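Local coordinates for cell division control protein 73 (PDB 3V46) that works in the PAF1 complex during RNA polymerase II transcription and, through its Ras-like C-terminal domain, promotes association of that complex with chromatin, at residues L18-A23 with N101-N106; Q34-S39 with V55-N60; V89-F92 with W98-N101; Y118-A123 with R154-S159; V139-D142 with K148-E151. All coordinates share one frame; numbering follows the deposited sequence. Where two conformers were deposited one is given.

Contact 1: L18-A23 with N101-N106; sequences LIPSAA and NNYQWN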
# COMPACT_ATOMS: atom_id res chain seq x y z
N LEU A 18 -4.72 1.92 -1.05
CA LEU A 18 -4.62 2.45 -2.41
C LEU A 18 -3.25 2.13 -2.98
O LEU A 18 -2.24 2.47 -2.39
CB LEU A 18 -4.81 3.96 -2.42
CG LEU A 18 -6.10 4.49 -1.82
CD1 LEU A 18 -6.15 6.01 -1.98
CD2 LEU A 18 -7.27 3.85 -2.51
N ILE A 19 -3.24 1.52 -4.16
CA ILE A 19 -2.01 1.18 -4.85
C ILE A 19 -2.17 1.46 -6.34
O ILE A 19 -2.23 0.55 -7.17
CB ILE A 19 -1.58 -0.29 -4.57
CG1 ILE A 19 -0.19 -0.56 -5.15
CG2 ILE A 19 -2.63 -1.28 -5.10
CD1 ILE A 19 0.43 -1.84 -4.66
N PRO A 20 -2.26 2.74 -6.69
CA PRO A 20 -2.19 3.04 -8.12
C PRO A 20 -0.77 2.75 -8.61
O PRO A 20 0.15 2.64 -7.80
CB PRO A 20 -2.45 4.53 -8.18
CG PRO A 20 -1.83 5.04 -6.92
CD PRO A 20 -2.19 3.97 -5.88
N SER A 21 -0.59 2.60 -9.91
CA SER A 21 0.72 2.27 -10.42
C SER A 21 1.20 3.26 -11.47
O SER A 21 0.40 3.91 -12.14
CB SER A 21 0.76 0.85 -11.00
OG SER A 21 -0.08 0.70 -12.13
N ALA A 22 2.51 3.38 -11.56
CA ALA A 22 3.17 4.04 -12.68
C ALA A 22 4.09 3.01 -13.35
O ALA A 22 4.21 1.88 -12.88
CB ALA A 22 3.95 5.26 -12.20
N ALA A 23 4.71 3.38 -14.46
CA ALA A 23 5.51 2.41 -15.18
C ALA A 23 6.61 1.87 -14.29
O ALA A 23 6.96 0.70 -14.38
CB ALA A 23 6.12 3.06 -16.44
N ASN A 101 -4.18 14.03 -6.84
CA ASN A 101 -5.00 15.17 -7.26
C ASN A 101 -6.50 15.01 -7.01
O ASN A 101 -7.18 15.98 -6.68
CB ASN A 101 -4.75 15.50 -8.73
CG ASN A 101 -5.58 16.69 -9.19
OD1 ASN A 101 -6.55 16.53 -9.94
ND2 ASN A 101 -5.21 17.88 -8.73
N ASN A 102 -7.02 13.80 -7.17
CA ASN A 102 -8.45 13.54 -6.98
C ASN A 102 -8.77 12.88 -5.64
O ASN A 102 -9.88 12.40 -5.42
CB ASN A 102 -8.98 12.69 -8.14
CG ASN A 102 -10.41 12.21 -7.91
OD1 ASN A 102 -11.37 12.95 -8.14
ND2 ASN A 102 -10.54 10.97 -7.44
N TYR A 103 -7.80 12.87 -4.74
CA TYR A 103 -8.01 12.30 -3.41
C TYR A 103 -8.75 13.32 -2.54
O TYR A 103 -8.69 14.52 -2.80
CB TYR A 103 -6.66 11.95 -2.76
CG TYR A 103 -5.94 10.71 -3.29
CD1 TYR A 103 -6.27 10.12 -4.50
CD2 TYR A 103 -4.92 10.14 -2.54
CE1 TYR A 103 -5.58 8.99 -4.95
CE2 TYR A 103 -4.24 9.02 -2.98
CZ TYR A 103 -4.57 8.44 -4.18
OH TYR A 103 -3.87 7.31 -4.59
N GLN A 104 -9.42 12.85 -1.49
CA GLN A 104 -10.13 13.75 -0.58
C GLN A 104 -9.17 14.79 -0.03
O GLN A 104 -9.50 15.98 0.06
CB GLN A 104 -10.74 12.97 0.57
CG GLN A 104 -11.56 13.81 1.51
CD GLN A 104 -12.75 14.44 0.83
OE1 GLN A 104 -13.37 13.84 -0.04
NE2 GLN A 104 -13.07 15.67 1.22
N TRP A 105 -7.98 14.32 0.37
CA TRP A 105 -6.92 15.19 0.85
C TRP A 105 -5.82 15.14 -0.20
O TRP A 105 -5.11 14.13 -0.34
CB TRP A 105 -6.42 14.72 2.22
CG TRP A 105 -7.55 14.51 3.17
CD1 TRP A 105 -8.23 15.47 3.86
CD2 TRP A 105 -8.15 13.26 3.52
NE1 TRP A 105 -9.23 14.90 4.61
CE2 TRP A 105 -9.20 13.54 4.43
CE3 TRP A 105 -7.91 11.93 3.17
CZ2 TRP A 105 -10.00 12.54 4.98
CZ3 TRP A 105 -8.70 10.94 3.71
CH2 TRP A 105 -9.74 11.25 4.61
N ASN A 106 -5.70 16.20 -1.00
CA ASN A 106 -4.90 16.11 -2.22
C ASN A 106 -3.47 16.66 -2.13
O ASN A 106 -2.74 16.65 -3.12
CB ASN A 106 -5.64 16.74 -3.40
CG ASN A 106 -5.88 18.23 -3.22
OD1 ASN A 106 -5.34 18.85 -2.31
ND2 ASN A 106 -6.67 18.80 -4.11
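In this Ras-like fold the chain leaving strand 16-18 corresponds in position to the P-loop of Ras-like GTPases, judging from the topology, but the domain does not bind GTP, and Leu18 and Pro20 instead pack against the aromatic side chain of Tyr103. Leu18 and Tyr103 extend toward one another from facing sides of the contact. The CD1 branch of Leu18 comes obliquely to the phenol end of the ring, 3.6 Å from Tyr103 CZ. Leu18 CB is more distant, so one methyl does most of the touching. Pro20 adds its ring carbons at the hydroxyl, with Pro20 CG 3.8 Å from Tyr103 OH. Gln99 NE2 is hydrogen-bonded to that hydroxyl, which thus has a polar partner while Leu18 and Pro20 carbons lie beside it. With a phenylalanine here, the amide of Gln99 would probably lose its hydroxyl partner, and a gap would be likely beside Pro20 CG. Tyr103 also lies on Leu111 of helix 108-114 and on Ile91 of strand 88-92, while Leu18, on the neighbouring strand 16-18, touches Val73 of strand 68-73 and Val88 of strand 88-92.

Contact 2: Q34-S39 with V55-N60; sequences QFLLES and VNIEKN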
# COMPACT_ATOMS: atom_id res chain seq x y z
N GLN A 34 0.73 -11.97 -4.22
CA GLN A 34 1.87 -12.87 -4.13
C GLN A 34 2.86 -12.34 -3.09
O GLN A 34 3.42 -13.09 -2.30
CB GLN A 34 2.57 -13.00 -5.48
CG GLN A 34 1.72 -13.65 -6.55
CD GLN A 34 2.51 -14.56 -7.47
OE1 GLN A 34 3.72 -14.74 -7.30
NE2 GLN A 34 1.84 -15.13 -8.46
N PHE A 35 3.07 -11.04 -3.12
CA PHE A 35 4.03 -10.44 -2.21
C PHE A 35 3.56 -10.54 -0.76
O PHE A 35 4.27 -11.08 0.09
CB PHE A 35 4.29 -8.98 -2.61
CG PHE A 35 5.39 -8.32 -1.82
CD1 PHE A 35 6.69 -8.78 -1.91
CD2 PHE A 35 5.11 -7.25 -1.02
CE1 PHE A 35 7.71 -8.16 -1.19
CE2 PHE A 35 6.12 -6.62 -0.30
CZ PHE A 35 7.41 -7.08 -0.38
N LEU A 36 2.37 -10.03 -0.48
CA LEU A 36 1.90 -9.96 0.90
C LEU A 36 1.43 -11.29 1.50
O LEU A 36 1.50 -11.47 2.71
CB LEU A 36 0.79 -8.93 1.02
CG LEU A 36 1.21 -7.49 0.75
CD1 LEU A 36 0.05 -6.57 1.03
CD2 LEU A 36 2.41 -7.10 1.60
N LEU A 37 0.95 -12.22 0.68
CA LEU A 37 0.47 -13.49 1.19
C LEU A 37 1.52 -14.59 1.14
O LEU A 37 1.57 -15.45 2.03
CB LEU A 37 -0.78 -13.94 0.44
CG LEU A 37 -2.00 -13.06 0.67
CD1 LEU A 37 -3.20 -13.65 -0.04
CD2 LEU A 37 -2.29 -12.91 2.16
N GLU A 38 2.35 -14.58 0.10
CA GLU A 38 3.31 -15.65 -0.08
C GLU A 38 4.74 -15.20 0.16
O GLU A 38 5.66 -16.01 0.10
CB GLU A 38 3.19 -16.23 -1.49
CG GLU A 38 1.80 -16.70 -1.84
CD GLU A 38 1.77 -17.51 -3.12
OE1 GLU A 38 2.10 -16.96 -4.19
OE2 GLU A 38 1.44 -18.71 -3.04
N SER A 39 4.92 -13.91 0.43
CA SER A 39 6.25 -13.34 0.60
C SER A 39 7.08 -13.65 -0.62
O SER A 39 8.28 -13.94 -0.53
CB SER A 39 6.92 -13.87 1.87
OG SER A 39 6.11 -13.62 3.00
N VAL A 55 -8.17 -6.06 -5.73
CA VAL A 55 -7.93 -7.34 -5.09
C VAL A 55 -8.30 -7.31 -3.62
O VAL A 55 -8.34 -6.26 -2.99
CB VAL A 55 -6.49 -7.83 -5.25
CG1 VAL A 55 -6.12 -7.91 -6.72
CG2 VAL A 55 -5.54 -6.94 -4.51
N ASN A 56 -8.62 -8.48 -3.09
CA ASN A 56 -8.95 -8.61 -1.70
C ASN A 56 -7.92 -9.47 -1.01
O ASN A 56 -7.45 -10.46 -1.57
CB ASN A 56 -10.33 -9.25 -1.56
CG ASN A 56 -11.41 -8.45 -2.24
OD1 ASN A 56 -11.93 -7.49 -1.67
ND2 ASN A 56 -11.74 -8.83 -3.47
N ILE A 57 -7.56 -9.09 0.22
CA ILE A 57 -6.66 -9.88 1.04
C ILE A 57 -7.21 -9.90 2.46
O ILE A 57 -7.52 -8.85 3.03
CB ILE A 57 -5.23 -9.27 1.06
CG1 ILE A 57 -4.57 -9.41 -0.31
CG2 ILE A 57 -4.37 -9.97 2.10
CD1 ILE A 57 -3.13 -8.87 -0.35
N GLU A 58 -7.33 -11.09 3.04
CA GLU A 58 -7.71 -11.22 4.43
C GLU A 58 -6.46 -11.50 5.24
O GLU A 58 -5.61 -12.31 4.84
CB GLU A 58 -8.74 -12.34 4.59
CG GLU A 58 -9.23 -12.50 6.01
CD GLU A 58 -10.56 -13.26 6.11
OE1 GLU A 58 -11.45 -13.09 5.25
OE2 GLU A 58 -10.71 -14.03 7.05
N LYS A 59 -6.34 -10.83 6.38
CA LYS A 59 -5.20 -10.99 7.27
C LYS A 59 -5.65 -11.26 8.69
O LYS A 59 -6.49 -10.55 9.24
CB LYS A 59 -4.34 -9.72 7.24
CG LYS A 59 -3.13 -9.76 8.18
CD LYS A 59 -2.10 -10.76 7.71
CE LYS A 59 -0.84 -10.70 8.56
NZ LYS A 59 0.13 -11.76 8.18
N ASN A 60 -5.07 -12.29 9.29
CA ASN A 60 -5.25 -12.55 10.71
C ASN A 60 -4.05 -11.95 11.44
O ASN A 60 -2.93 -12.45 11.35
CB ASN A 60 -5.36 -14.05 10.96
CG ASN A 60 -5.79 -14.36 12.39
OD1 ASN A 60 -4.98 -14.79 13.21
ND2 ASN A 60 -7.07 -14.14 12.68
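Ile57 splits its two branches between neighbouring leucines, Leu36 and Leu37, on the last turn of helix 32-38. Its CG1 stands anti to the carbonyl carbon (chi1 -68°) and runs on extended, which carries CD1 to Leu36, while CG2, anti to the backbone N, is left for Leu37. The closer approach is made by CG2, 3.6 Å from Leu37 CD2. The two side chains lie alongside with their ends pointing opposite ways. Leu37 also has CG anti to its carbonyl carbon (chi1 -67°) and an extended chain beyond, which is how CD2 gets to Ile57 CG2, with Leu37 CG following at 4.1 Å. The same Leu37 CD2 lies 4.3 Å from the backbone oxygen Glu58 O. At Leu36 the fit is slacker and the side chains meet at about a right angle: Ile57 CD1 is 4.2 Å from both Leu36 CB and Leu36 CD1. Helix 32-38 here follows the first strand and leads on to strand 54-59, the outermost strand on this side of the sheet, as the first helix and second strand do in Ras. Segments 34-38 and 55-59 run in nearly the same direction, their axes 19° apart and 9.9 Å at closest approach. Glu58 starts off away from the helix, and its OE1 forms a salt bridge with Arg69 NE. Helix 149-166 packs alongside: Phe156 touches Leu36 and Trp157 NE1 is hydrogen-bonded to Leu36 O.

Contact 3: V89-F92 with W98-N101; sequences VAIF and WQFN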
# COMPACT_ATOMS: atom_id res chain seq x y z
N VAL A 89 -6.49 3.24 4.83
CA VAL A 89 -5.55 3.03 5.93
C VAL A 89 -4.10 3.01 5.47
O VAL A 89 -3.19 3.17 6.28
CB VAL A 89 -5.85 1.73 6.72
CG1 VAL A 89 -7.23 1.80 7.36
CG2 VAL A 89 -5.74 0.51 5.83
N ALA A 90 -3.87 2.82 4.17
CA ALA A 90 -2.51 2.85 3.63
C ALA A 90 -2.55 3.25 2.18
O ALA A 90 -3.49 2.90 1.45
CB ALA A 90 -1.83 1.50 3.79
N ILE A 91 -1.51 3.97 1.77
CA ILE A 91 -1.35 4.44 0.41
C ILE A 91 0.06 4.11 -0.05
O ILE A 91 1.04 4.55 0.57
CB ILE A 91 -1.61 5.95 0.31
CG1 ILE A 91 -3.06 6.27 0.75
CG2 ILE A 91 -1.37 6.46 -1.12
CD1 ILE A 91 -3.37 7.73 0.84
N PHE A 92 0.17 3.31 -1.11
CA PHE A 92 1.44 3.08 -1.76
C PHE A 92 1.63 4.18 -2.79
O PHE A 92 0.72 4.46 -3.58
CB PHE A 92 1.47 1.72 -2.46
CG PHE A 92 1.56 0.55 -1.53
CD1 PHE A 92 0.85 0.51 -0.35
CD2 PHE A 92 2.34 -0.53 -1.84
CE1 PHE A 92 0.93 -0.59 0.50
CE2 PHE A 92 2.42 -1.63 -1.00
CZ PHE A 92 1.71 -1.67 0.16
N TRP A 98 1.13 14.14 -8.75
CA TRP A 98 -0.20 14.16 -9.34
C TRP A 98 -1.03 12.94 -8.92
O TRP A 98 -2.24 12.89 -9.16
CB TRP A 98 -0.14 14.27 -10.87
CG TRP A 98 -1.49 14.21 -11.57
CD1 TRP A 98 -2.01 13.16 -12.27
CD2 TRP A 98 -2.47 15.26 -11.64
NE1 TRP A 98 -3.26 13.48 -12.76
CE2 TRP A 98 -3.56 14.77 -12.39
CE3 TRP A 98 -2.53 16.57 -11.14
CZ2 TRP A 98 -4.70 15.53 -12.65
CZ3 TRP A 98 -3.67 17.33 -11.40
CH2 TRP A 98 -4.73 16.81 -12.15
N GLN A 99 -0.39 11.96 -8.27
CA GLN A 99 -1.10 10.78 -7.77
C GLN A 99 -2.31 11.20 -6.94
O GLN A 99 -3.37 10.58 -7.01
CB GLN A 99 -0.19 9.87 -6.93
CG GLN A 99 -0.96 8.75 -6.24
CD GLN A 99 -0.11 7.80 -5.41
OE1 GLN A 99 1.10 7.72 -5.57
NE2 GLN A 99 -0.77 7.03 -4.55
N PHE A 100 -2.16 12.26 -6.16
CA PHE A 100 -3.16 12.59 -5.13
C PHE A 100 -4.20 13.63 -5.58
O PHE A 100 -5.04 14.04 -4.78
CB PHE A 100 -2.44 13.08 -3.87
CG PHE A 100 -1.16 12.35 -3.60
CD1 PHE A 100 -1.17 11.00 -3.29
CD2 PHE A 100 0.06 13.00 -3.67
CE1 PHE A 100 0.01 10.32 -3.07
CE2 PHE A 100 1.24 12.32 -3.44
CZ PHE A 100 1.21 10.97 -3.14
N ASN A 101 -4.18 14.03 -6.84
CA ASN A 101 -5.00 15.17 -7.26
C ASN A 101 -6.50 15.01 -7.01
O ASN A 101 -7.18 15.98 -6.68
CB ASN A 101 -4.75 15.50 -8.73
CG ASN A 101 -5.58 16.69 -9.19
OD1 ASN A 101 -6.55 16.53 -9.94
ND2 ASN A 101 -5.21 17.88 -8.73
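Gln99 reaches from a short 3-10 turn to the end of strand 88-92, where its amide meets Phe92 O and the side chain of Ile91. The path begins at CB, which rests over one face of the ring of the next residue, Phe100, 3.8 Å above the plane and toward the rim. From there CG is anti to the backbone N (chi1 171°), and the chain stays extended to the amide, giving the full length needed to span the ten or so ångströms between the CA atoms of Gln99 and Phe92. CD comes to 3.9 Å from Phe92 O as the amide arrives. Of its two ends, OE1 turns to the chain just beyond the strand and is hydrogen-bonded to Thr94 N. NE2 donates to Phe92 O at 3.1 Å, with an N-H...O angle of 156°; the donor sits tilted from the carbonyl plane by 31°. NE2 also lies 3.5 Å from Ile91 CG2, the branch of Ile91 anti to the backbone N, in a plain van der Waals contact. All this belongs to the beta-alpha-beta crossover that leaves strand 88-92, passes through helix 108-114 and returns in the parallel neighbour, strand 116-122. The 3-10 turn lies early in that connection, and Gln99 ties it back to the strand it has just left. Its other amide hydrogen serves Tyr103 OH, well apart in direction from Phe92 O. Bonds at both amide ends thus fix its rotation. Ile91 packs further on Leu111 of helix 108-114, and Phe100 on Phe112 and Trp134 by edge-to-face ring contacts.

Contact 4: Y118-A123 with R154-S159; sequences YYFHFA and RYFWHS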
# COMPACT_ATOMS: atom_id res chain seq x y z
N TYR A 118 3.53 4.61 2.03
CA TYR A 118 4.69 3.76 1.77
C TYR A 118 5.25 4.09 0.40
O TYR A 118 4.50 4.44 -0.52
CB TYR A 118 4.30 2.27 1.77
CG TYR A 118 3.83 1.75 3.10
CD1 TYR A 118 2.48 1.80 3.44
CD2 TYR A 118 4.72 1.23 4.02
CE1 TYR A 118 2.05 1.33 4.64
CE2 TYR A 118 4.28 0.75 5.24
CZ TYR A 118 2.94 0.81 5.54
OH TYR A 118 2.48 0.35 6.75
N TYR A 119 6.56 4.00 0.27
CA TYR A 119 7.24 4.12 -1.00
C TYR A 119 8.21 2.95 -1.13
O TYR A 119 9.22 2.89 -0.44
CB TYR A 119 8.00 5.45 -1.12
CG TYR A 119 8.74 5.59 -2.42
CD1 TYR A 119 8.07 5.92 -3.60
CD2 TYR A 119 10.11 5.41 -2.49
CE1 TYR A 119 8.73 6.04 -4.79
CE2 TYR A 119 10.79 5.54 -3.68
CZ TYR A 119 10.10 5.85 -4.83
OH TYR A 119 10.76 6.00 -6.02
N PHE A 120 7.90 2.01 -2.01
CA PHE A 120 8.74 0.84 -2.24
C PHE A 120 9.64 1.08 -3.44
O PHE A 120 9.21 1.64 -4.47
CB PHE A 120 7.88 -0.40 -2.51
CG PHE A 120 7.28 -1.02 -1.28
CD1 PHE A 120 6.12 -0.49 -0.72
CD2 PHE A 120 7.85 -2.14 -0.70
CE1 PHE A 120 5.56 -1.07 0.41
CE2 PHE A 120 7.29 -2.72 0.42
CZ PHE A 120 6.16 -2.19 0.98
N HIS A 121 10.90 0.67 -3.32
CA HIS A 121 11.84 0.81 -4.41
C HIS A 121 12.96 -0.22 -4.28
O HIS A 121 13.11 -0.87 -3.24
CB HIS A 121 12.43 2.21 -4.44
CG HIS A 121 13.29 2.52 -3.25
ND1 HIS A 121 14.66 2.54 -3.31
CD2 HIS A 121 12.96 2.81 -1.97
CE1 HIS A 121 15.14 2.83 -2.11
NE2 HIS A 121 14.13 2.99 -1.28
N PHE A 122 13.72 -0.40 -5.35
CA PHE A 122 14.82 -1.34 -5.32
C PHE A 122 16.04 -0.73 -4.67
O PHE A 122 16.35 0.45 -4.88
CB PHE A 122 15.19 -1.81 -6.72
CG PHE A 122 14.21 -2.79 -7.30
CD1 PHE A 122 13.83 -3.91 -6.58
CD2 PHE A 122 13.68 -2.60 -8.56
CE1 PHE A 122 12.93 -4.82 -7.11
CE2 PHE A 122 12.78 -3.50 -9.09
CZ PHE A 122 12.41 -4.61 -8.37
N ALA A 123 16.72 -1.54 -3.87
CA ALA A 123 18.01 -1.18 -3.31
C ALA A 123 18.91 -0.74 -4.46
O ALA A 123 19.02 -1.43 -5.47
CB ALA A 123 18.60 -2.36 -2.60
N ARG A 154 6.97 -9.43 6.67
CA ARG A 154 6.61 -9.51 8.08
C ARG A 154 6.62 -8.11 8.66
O ARG A 154 5.71 -7.71 9.39
CB ARG A 154 7.58 -10.42 8.85
CG ARG A 154 7.31 -10.46 10.33
CD ARG A 154 8.31 -11.34 11.08
NE ARG A 154 8.28 -12.73 10.62
CZ ARG A 154 9.24 -13.33 9.92
NH1 ARG A 154 10.34 -12.67 9.58
NH2 ARG A 154 9.10 -14.60 9.57
N TYR A 155 7.65 -7.34 8.32
CA TYR A 155 7.76 -5.98 8.82
C TYR A 155 6.64 -5.11 8.28
O TYR A 155 6.09 -4.26 8.99
CB TYR A 155 9.11 -5.38 8.44
CG TYR A 155 9.14 -3.92 8.81
CD1 TYR A 155 9.34 -3.52 10.12
CD2 TYR A 155 8.90 -2.95 7.85
CE1 TYR A 155 9.34 -2.18 10.45
CE2 TYR A 155 8.90 -1.63 8.17
CZ TYR A 155 9.12 -1.24 9.47
OH TYR A 155 9.11 0.10 9.80
N PHE A 156 6.27 -5.30 7.02
CA PHE A 156 5.19 -4.51 6.46
C PHE A 156 3.91 -4.77 7.22
O PHE A 156 3.21 -3.84 7.59
CB PHE A 156 4.95 -4.81 4.98
CG PHE A 156 3.71 -4.16 4.47
CD1 PHE A 156 3.74 -2.83 4.08
CD2 PHE A 156 2.50 -4.85 4.43
CE1 PHE A 156 2.60 -2.19 3.65
CE2 PHE A 156 1.35 -4.21 3.99
CZ PHE A 156 1.41 -2.88 3.59
N TRP A 157 3.58 -6.04 7.43
CA TRP A 157 2.34 -6.34 8.13
C TRP A 157 2.36 -5.82 9.56
O TRP A 157 1.32 -5.38 10.06
CB TRP A 157 2.06 -7.84 8.12
CG TRP A 157 1.49 -8.37 6.85
CD1 TRP A 157 2.03 -9.33 6.05
CD2 TRP A 157 0.25 -7.99 6.23
NE1 TRP A 157 1.20 -9.59 4.99
CE2 TRP A 157 0.10 -8.78 5.08
CE3 TRP A 157 -0.76 -7.09 6.56
CZ2 TRP A 157 -1.01 -8.68 4.24
CZ3 TRP A 157 -1.86 -6.99 5.73
CH2 TRP A 157 -1.98 -7.78 4.59
N HIS A 158 3.51 -5.87 10.22
CA HIS A 158 3.65 -5.32 11.57
C HIS A 158 3.42 -3.80 11.55
O HIS A 158 2.73 -3.27 12.42
CB HIS A 158 5.04 -5.67 12.14
CG HIS A 158 5.42 -4.91 13.38
ND1 HIS A 158 5.13 -5.36 14.65
CD2 HIS A 158 6.08 -3.74 13.54
CE1 HIS A 158 5.59 -4.50 15.54
NE2 HIS A 158 6.17 -3.51 14.89
N SER A 159 3.97 -3.13 10.54
CA SER A 159 3.82 -1.69 10.36
C SER A 159 2.36 -1.34 10.17
O SER A 159 1.84 -0.39 10.76
CB SER A 159 4.63 -1.22 9.15
OG SER A 159 4.39 0.14 8.84
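A chi1 of 171° swings the ring of Phe156 out from the helix toward Tyr118, whose own chi1 of -65° sets CG anti to the carbonyl carbon and carries the phenol across from the strand. The two rings form an edge-to-face pair, with the edge of Phe156 directed at the face of Tyr118, centroids 4.9 Å apart and planes at 53°. Phe156 CE1 stands over the centre of the tyrosine ring, 3.5 Å above it; all six ring carbons lie within about 4.2 Å of that atom, with the phenol end, Tyr118 CZ at 3.6 Å, nearest. One turn along the helix, Ser159 meets the end of the same ring: Tyr118 OH and Ser159 OG are hydrogen-bonded at 2.8 Å, with the serine oxygen near the plane of the phenol, at its edge. Ser159 OG also has a weak bond to Glu137 OE2. Phe120, two residues along the strand, presents the edge of its ring, its CZ 4.0 Å from Phe156 CD1, and its ring meets that of Phe92 nearly in parallel. A leucine in place of Tyr118 would probably leave the edge of Phe156 without an aromatic face and Ser159 OG without this buried hydroxyl partner. Segments 118-122 and 154-159 run almost antiparallel, their axes 12.5 Å apart at closest approach, which is the way the C-terminal helix lies along the central sheet in Ras-like alpha/beta domains.

Contact 5: V139-D142 with K148-E151; sequences VELD and KDVE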
# COMPACT_ATOMS: atom_id res chain seq x y z
N VAL A 139 10.70 1.70 1.73
CA VAL A 139 11.00 0.29 1.93
C VAL A 139 11.76 -0.25 0.72
O VAL A 139 11.30 -0.11 -0.42
CB VAL A 139 9.70 -0.51 2.14
CG1 VAL A 139 10.01 -1.97 2.40
CG2 VAL A 139 8.90 0.08 3.29
N GLU A 140 12.91 -0.86 0.97
CA GLU A 140 13.77 -1.38 -0.10
C GLU A 140 13.59 -2.87 -0.31
O GLU A 140 13.43 -3.64 0.64
CB GLU A 140 15.24 -1.08 0.20
CG GLU A 140 15.63 0.37 -0.01
CD GLU A 140 17.11 0.66 0.22
OE1 GLU A 140 17.46 1.85 0.34
OE2 GLU A 140 17.91 -0.29 0.29
N LEU A 141 13.60 -3.27 -1.58
CA LEU A 141 13.65 -4.67 -1.97
C LEU A 141 14.91 -4.88 -2.81
O LEU A 141 15.30 -3.98 -3.56
CB LEU A 141 12.43 -5.06 -2.81
CG LEU A 141 11.07 -5.00 -2.12
CD1 LEU A 141 9.98 -5.33 -3.13
CD2 LEU A 141 11.02 -5.94 -0.94
N ASP A 142 15.54 -6.04 -2.68
CA ASP A 142 16.68 -6.39 -3.53
C ASP A 142 16.18 -6.63 -4.95
O ASP A 142 15.15 -7.25 -5.15
CB ASP A 142 17.38 -7.65 -3.03
CG ASP A 142 18.21 -7.43 -1.77
OD1 ASP A 142 18.60 -6.28 -1.47
OD2 ASP A 142 18.50 -8.45 -1.09
N LYS A 148 15.42 -11.85 1.51
CA LYS A 148 15.02 -10.87 2.50
C LYS A 148 13.51 -10.63 2.48
O LYS A 148 12.96 -9.97 3.37
CB LYS A 148 15.72 -9.51 2.28
CG LYS A 148 17.27 -9.50 2.40
CD LYS A 148 17.81 -8.11 2.04
CE LYS A 148 19.34 -8.03 2.13
NZ LYS A 148 19.89 -6.77 1.53
N ASP A 149 12.82 -11.16 1.47
CA ASP A 149 11.42 -10.79 1.26
C ASP A 149 10.54 -11.20 2.44
O ASP A 149 9.61 -10.48 2.80
CB ASP A 149 10.86 -11.42 -0.01
CG ASP A 149 11.43 -10.83 -1.28
OD1 ASP A 149 12.23 -9.86 -1.24
OD2 ASP A 149 11.07 -11.35 -2.34
N VAL A 150 10.81 -12.36 3.02
CA VAL A 150 10.01 -12.83 4.14
C VAL A 150 10.00 -11.81 5.26
O VAL A 150 8.95 -11.53 5.86
CB VAL A 150 10.51 -14.20 4.66
CG1 VAL A 150 10.05 -14.42 6.09
CG2 VAL A 150 10.01 -15.31 3.75
N GLU A 151 11.17 -11.24 5.55
CA GLU A 151 11.30 -10.28 6.63
C GLU A 151 10.69 -8.94 6.25
O GLU A 151 10.06 -8.29 7.09
CB GLU A 151 12.77 -10.11 7.03
CG GLU A 151 13.05 -8.94 7.97
CD GLU A 151 12.53 -9.17 9.38
OE1 GLU A 151 12.13 -10.31 9.70
OE2 GLU A 151 12.53 -8.20 10.18
O HOH W 1 14.38 -7.94 -0.68
O HOH W 2 16.36 -10.24 -0.91
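Charge joins Asp142 to Lys148: Lys148 NZ forms a salt bridge with Asp142 OD1 at 3.3 Å, using the syn lone pair of that oxygen. A second, weak hydrogen bond from the same ammonium group reaches Asp142 OD2 at 3.4 Å, so the lysine end spans both carboxylate oxygens. Lys148, extended beyond CG, runs across the carboxylate, with Lys148 CD 3.2 Å from Asp142 OD2. Water makes the second kind of link. One molecule accepts from Asp142 N and donates to Asp149 OD1, 2.9 Å from that oxygen. Another accepts from Lys148 N and donates to Asp142 OD2, 2.8 Å from the carboxylate oxygen. Both span the turn between strand 136-141 and helix 149-166, the last strand-to-helix connection of the Ras-like fold. In Ras GTPases the corresponding loop helps hold the guanine base; this domain does not bind GTP, and here the turn is pinned by its own charges and waters. Packing is slight by comparison: Leu141 closes on Asp149 only through its outer methyl, Leu141 CD2 at 4.1 Å from Asp149 OD1, and itself lies on Val152 of the helix. Near the N-terminal end of helix 149-166 the charge of Asp149 would probably be favoured, and this residue is also held by a salt bridge from OD2 to Arg146 NE. The same arginine, through NH2, is hydrogen-bonded to Asp142 O, so it joins both sides of the turn.

In the fold
Contacts 1 and 3 form one cluster, their centres about 4 Å apart, sharing Asn101 and joined where Leu18 and Phe92 pair on adjacent strands. On the other side of the sheet contacts 2, 4 and 5 gather around helix 149-166: Lys59 CE lies 3.7 Å from Trp157 CG between contacts 2 and 4, and Phe35 CZ comes to 3.8 Å from Leu141 CD2 between contacts 2 and 5. Contact 5 is nested within the loop closed by contact 4, their centres about 7 Å apart. Strand 88-92 joins the two groups: Phe92 CZ of contact 3 lies 3.6 Å from Phe156 CE1 of contact 4.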